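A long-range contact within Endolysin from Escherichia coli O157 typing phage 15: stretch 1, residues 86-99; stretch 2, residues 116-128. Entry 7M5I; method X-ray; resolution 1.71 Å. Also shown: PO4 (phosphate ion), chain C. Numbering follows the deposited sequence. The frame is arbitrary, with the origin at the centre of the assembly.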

# COMPACT_ATOMS: atom_id res chain seq x y z
N ASN A 86 3.04 13.54 -2.83
CA ASN A 86 1.71 12.89 -2.82
C ASN A 86 1.70 11.80 -3.89
O ASN A 86 1.09 10.75 -3.68
CB ASN A 86 0.57 13.89 -2.96
CG ASN A 86 0.70 14.78 -4.16
OD1 ASN A 86 1.54 15.68 -4.13
ND2 ASN A 86 -0.12 14.58 -5.19
N GLU A 87 2.32 12.00 -5.05
CA GLU A 87 2.42 10.93 -6.06
C GLU A 87 3.19 9.74 -5.47
O GLU A 87 2.70 8.57 -5.59
CB GLU A 87 3.12 11.42 -7.31
CG GLU A 87 2.28 12.34 -8.16
CD GLU A 87 3.08 13.13 -9.20
OE1 GLU A 87 4.35 12.97 -9.22
OE2 GLU A 87 2.46 13.84 -10.00
N PHE A 88 4.30 10.01 -4.80
CA PHE A 88 5.12 8.95 -4.15
C PHE A 88 4.27 8.24 -3.09
O PHE A 88 4.23 6.96 -3.09
CB PHE A 88 6.39 9.51 -3.53
CG PHE A 88 7.31 8.43 -3.04
CD1 PHE A 88 8.05 7.66 -3.94
CD2 PHE A 88 7.44 8.17 -1.70
CE1 PHE A 88 8.94 6.69 -3.49
CE2 PHE A 88 8.34 7.21 -1.25
CZ PHE A 88 9.06 6.46 -2.16
N ASP A 89 3.61 8.99 -2.22
CA ASP A 89 2.78 8.38 -1.15
C ASP A 89 1.75 7.42 -1.75
O ASP A 89 1.56 6.27 -1.21
CB ASP A 89 2.11 9.42 -0.27
CG ASP A 89 3.02 10.23 0.62
OD1 ASP A 89 4.18 9.80 0.89
OD2 ASP A 89 2.53 11.34 1.07
N ALA A 90 1.04 7.86 -2.78
CA ALA A 90 0.00 7.06 -3.44
C ALA A 90 0.60 5.80 -4.05
O ALA A 90 0.03 4.69 -3.90
CB ALA A 90 -0.75 7.85 -4.45
N LEU A 91 1.71 5.92 -4.77
CA LEU A 91 2.35 4.75 -5.42
C LEU A 91 2.84 3.77 -4.35
O LEU A 91 2.63 2.58 -4.55
CB LEU A 91 3.53 5.23 -6.28
CG LEU A 91 3.11 6.08 -7.49
CD1 LEU A 91 4.36 6.70 -8.11
CD2 LEU A 91 2.35 5.28 -8.53
N VAL A 92 3.34 4.25 -3.23
CA VAL A 92 3.80 3.32 -2.14
C VAL A 92 2.58 2.64 -1.52
O VAL A 92 2.59 1.42 -1.43
CB VAL A 92 4.63 4.05 -1.08
CG1 VAL A 92 4.91 3.17 0.14
CG2 VAL A 92 5.97 4.49 -1.68
N SER A 93 1.53 3.41 -1.20
CA SER A 93 0.26 2.80 -0.67
C SER A 93 -0.23 1.67 -1.59
O SER A 93 -0.54 0.55 -1.11
CB SER A 93 -0.77 3.83 -0.43
OG SER A 93 -1.94 3.22 0.12
N GLU A 94 -0.34 1.90 -2.88
CA GLU A 94 -0.88 0.90 -3.82
C GLU A 94 0.09 -0.28 -3.93
O GLU A 94 -0.41 -1.48 -3.92
CB GLU A 94 -1.19 1.50 -5.18
CG GLU A 94 -1.75 0.47 -6.14
CD GLU A 94 -2.69 0.92 -7.21
OE1 GLU A 94 -3.13 0.08 -8.05
OE2 GLU A 94 -3.06 2.11 -7.20
N THR A 95 1.39 -0.01 -4.02
CA THR A 95 2.39 -1.10 -4.15
C THR A 95 2.37 -1.97 -2.89
O THR A 95 2.53 -3.19 -3.01
CB THR A 95 3.80 -0.52 -4.40
OG1 THR A 95 3.72 0.30 -5.55
CG2 THR A 95 4.83 -1.60 -4.62
N TYR A 96 2.17 -1.37 -1.73
CA TYR A 96 2.10 -2.08 -0.44
C TYR A 96 0.96 -3.11 -0.46
O TYR A 96 1.04 -4.17 0.22
CB TYR A 96 1.93 -1.09 0.70
CG TYR A 96 2.06 -1.75 2.04
CD1 TYR A 96 3.24 -2.43 2.33
CD2 TYR A 96 1.06 -1.75 2.99
CE1 TYR A 96 3.43 -3.06 3.54
CE2 TYR A 96 1.23 -2.37 4.22
CZ TYR A 96 2.42 -3.03 4.50
OH TYR A 96 2.64 -3.76 5.63
N ASN A 97 -0.07 -2.85 -1.24
CA ASN A 97 -1.26 -3.73 -1.36
C ASN A 97 -1.06 -4.72 -2.50
O ASN A 97 -1.31 -5.93 -2.32
CB ASN A 97 -2.50 -2.85 -1.48
CG ASN A 97 -3.78 -3.63 -1.70
OD1 ASN A 97 -4.43 -3.48 -2.71
ND2 ASN A 97 -4.06 -4.57 -0.80
N ILE A 98 -0.62 -4.29 -3.68
CA ILE A 98 -0.59 -5.20 -4.85
C ILE A 98 0.74 -5.99 -4.92
O ILE A 98 0.76 -7.03 -5.60
CB ILE A 98 -0.91 -4.50 -6.17
CG1 ILE A 98 0.23 -3.57 -6.62
CG2 ILE A 98 -2.25 -3.81 -6.09
CD1 ILE A 98 0.04 -2.99 -7.96
N GLY A 99 1.77 -5.52 -4.24
CA GLY A 99 3.11 -6.11 -4.21
C GLY A 99 4.05 -5.49 -5.24
O GLY A 99 3.57 -4.88 -6.23
N ASN A 116 2.22 10.95 -17.90
CA ASN A 116 0.76 10.81 -18.13
C ASN A 116 0.10 10.56 -16.77
O ASN A 116 -0.19 9.39 -16.45
CB ASN A 116 0.51 9.70 -19.13
CG ASN A 116 -0.96 9.48 -19.43
OD1 ASN A 116 -1.81 10.27 -19.03
ND2 ASN A 116 -1.25 8.37 -20.09
N LYS A 117 -0.10 11.63 -16.00
CA LYS A 117 -0.57 11.56 -14.61
C LYS A 117 -2.00 11.10 -14.60
O LYS A 117 -2.35 10.26 -13.74
CB LYS A 117 -0.40 12.89 -13.89
CG LYS A 117 1.07 13.31 -13.77
CD LYS A 117 1.30 14.69 -13.30
CE LYS A 117 2.74 15.07 -13.44
NZ LYS A 117 3.46 15.05 -12.16
N VAL A 118 -2.83 11.68 -15.44
CA VAL A 118 -4.28 11.30 -15.48
C VAL A 118 -4.39 9.82 -15.83
O VAL A 118 -5.18 9.09 -15.17
CB VAL A 118 -5.03 12.22 -16.45
CG1 VAL A 118 -6.47 11.78 -16.69
CG2 VAL A 118 -4.97 13.66 -15.94
N GLY A 119 -3.66 9.40 -16.86
CA GLY A 119 -3.60 8.00 -17.28
C GLY A 119 -3.10 7.11 -16.15
O GLY A 119 -3.62 5.97 -16.02
N CYS A 120 -2.08 7.54 -15.40
CA CYS A 120 -1.54 6.76 -14.26
C CYS A 120 -2.68 6.58 -13.24
O CYS A 120 -2.93 5.40 -12.83
CB CYS A 120 -0.34 7.43 -13.59
SG CYS A 120 0.23 6.58 -12.09
N ALA A 121 -3.37 7.65 -12.86
CA ALA A 121 -4.48 7.58 -11.87
C ALA A 121 -5.55 6.60 -12.37
O ALA A 121 -6.09 5.79 -11.56
CB ALA A 121 -5.08 8.93 -11.57
N GLU A 122 -5.91 6.65 -13.65
CA GLU A 122 -6.87 5.68 -14.22
C GLU A 122 -6.34 4.25 -14.07
O GLU A 122 -7.11 3.38 -13.58
CB GLU A 122 -7.20 6.05 -15.67
CG GLU A 122 -8.03 7.33 -15.75
CD GLU A 122 -8.11 7.99 -17.12
OE1 GLU A 122 -7.38 7.55 -18.06
OE2 GLU A 122 -8.89 8.97 -17.21
N ALA A 123 -5.11 3.98 -14.51
CA ALA A 123 -4.53 2.61 -14.53
C ALA A 123 -4.30 2.07 -13.11
O ALA A 123 -4.32 0.83 -12.89
CB ALA A 123 -3.26 2.61 -15.35
N MET A 124 -4.07 2.96 -12.14
CA MET A 124 -3.92 2.57 -10.73
C MET A 124 -5.20 1.80 -10.30
O MET A 124 -5.08 0.81 -9.55
CB MET A 124 -3.73 3.81 -9.85
CG MET A 124 -2.33 4.27 -9.81
SD MET A 124 -2.17 5.88 -8.98
CE MET A 124 -2.52 5.51 -7.27
N GLN A 125 -6.33 2.25 -10.77
CA GLN A 125 -7.65 1.78 -10.28
C GLN A 125 -8.07 0.48 -10.97
O GLN A 125 -9.02 -0.14 -10.51
CB GLN A 125 -8.62 2.93 -10.46
CG GLN A 125 -8.24 4.10 -9.56
CD GLN A 125 -9.32 5.11 -9.62
OE1 GLN A 125 -10.37 4.91 -9.01
NE2 GLN A 125 -9.06 6.14 -10.43
N TRP A 126 -7.29 -0.01 -11.93
CA TRP A 126 -7.53 -1.34 -12.54
C TRP A 126 -7.30 -2.45 -11.50
O TRP A 126 -7.81 -3.55 -11.72
CB TRP A 126 -6.66 -1.56 -13.77
CG TRP A 126 -6.88 -0.58 -14.87
CD1 TRP A 126 -7.89 0.33 -15.02
CD2 TRP A 126 -6.04 -0.44 -16.04
NE1 TRP A 126 -7.73 1.02 -16.19
CE2 TRP A 126 -6.61 0.58 -16.84
CE3 TRP A 126 -4.87 -1.08 -16.47
CZ2 TRP A 126 -6.05 0.98 -18.05
CZ3 TRP A 126 -4.33 -0.70 -17.69
CH2 TRP A 126 -4.92 0.30 -18.47
N TRP A 127 -6.52 -2.22 -10.45
CA TRP A 127 -6.07 -3.25 -9.49
C TRP A 127 -7.16 -3.42 -8.40
O TRP A 127 -6.94 -3.01 -7.25
CB TRP A 127 -4.70 -2.89 -8.94
CG TRP A 127 -3.64 -3.02 -9.98
CD1 TRP A 127 -3.23 -2.04 -10.86
CD2 TRP A 127 -2.86 -4.18 -10.29
NE1 TRP A 127 -2.29 -2.52 -11.73
CE2 TRP A 127 -2.00 -3.81 -11.37
CE3 TRP A 127 -2.77 -5.47 -9.77
CZ2 TRP A 127 -1.15 -4.73 -11.98
CZ3 TRP A 127 -1.92 -6.38 -10.37
CH2 TRP A 127 -1.10 -6.00 -11.44
N ASN A 128 -8.30 -4.00 -8.80
CA ASN A 128 -9.44 -4.12 -7.83
C ASN A 128 -9.90 -5.59 -7.74
O ASN A 128 -11.02 -5.78 -7.22
CB ASN A 128 -10.59 -3.22 -8.24
CG ASN A 128 -11.15 -3.48 -9.61
OD1 ASN A 128 -10.94 -4.54 -10.21
ND2 ASN A 128 -11.84 -2.49 -10.16
P PO4 C . -1.51 -3.81 -15.89
O1 PO4 C . -1.59 -3.38 -17.35
O2 PO4 C . -2.77 -4.61 -15.56
O3 PO4 C . -1.43 -2.58 -15.02
O4 PO4 C . -0.30 -4.69 -15.63
O HOH W 1 5.67 13.15 -11.69

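The firmest polar link between the two stretches is the salt bridge of E87 and K117, in which K117 NZ donates a hydrogen bond to E87 OE2 at 2.7 Å. The CA-to-CB bond of K117 points sideways, and its long, largely extended chain carries the ammonium group across to the carboxylate. A water reinforces the pair: it donates to E87 OE1 at 2.8 Å and accepts from K117 NZ at 3.0 Å, so both carboxylate oxygens are tied, directly or through the water, to the same lysine.

A second polar contact lies two turns further along the first helix. E94 is buried, its CA-to-CB bond points toward the other stretch, and E94 OE1 comes to 2.6 Å from the backbone carbonyl oxygen M124 O. Two oxygens so close suggest that the acid group is protonated and donates, though the coordinates do not settle the point. E94 OE1 also lies 3.5 Å from W127 CB, so the carboxyl group sits beside the type I turn that begins at M124. That turn ends at W127, and its W127 N to M124 O hydrogen bond is weak at 3.5 Å.

The backbones that present these groups are helix 86-98 and helix 117-124, running in nearly the same direction with 22° between their axes. The axes come no closer than 12.2 Å, so side chains fill the space between them. Along the register, E87 CA and K117 CA are 9.1 Å apart, E94 CA and M124 CA 7.7 Å, and I98 CA and W127 CA 7.4 Å. At the start of the second helix, N116 OD1 caps the chain by accepting from G119 N at 3.0 Å.

Between the polar contacts the packing is apolar. A90 CB meets the terminal methyl M124 CE at 4.1 Å, while L91 CD2 reaches C120 SG at 4.3 Å; the CA-to-CB bond of L91 points sideways, but the end of its side chain comes nearer the second helix. M124 has the largest area covered by the opposite stretch, 76 Å², followed by E94 with 71 Å².

At the far end I98 packs on W127. I98 CG2 lies 3.9 Å from W127 CB, and I98 CD1 sits over the indole face, 4.0 Å from the centroid of the five-membered ring and 16° off its normal, a CH-pi contact. The indole nitrogen bonds outside the two stretches: W127 NE1 donates a weak hydrogen bond to O3 of the phosphate ion at 3.4 Å. In all, the contact buries 413 Å², both sides summed.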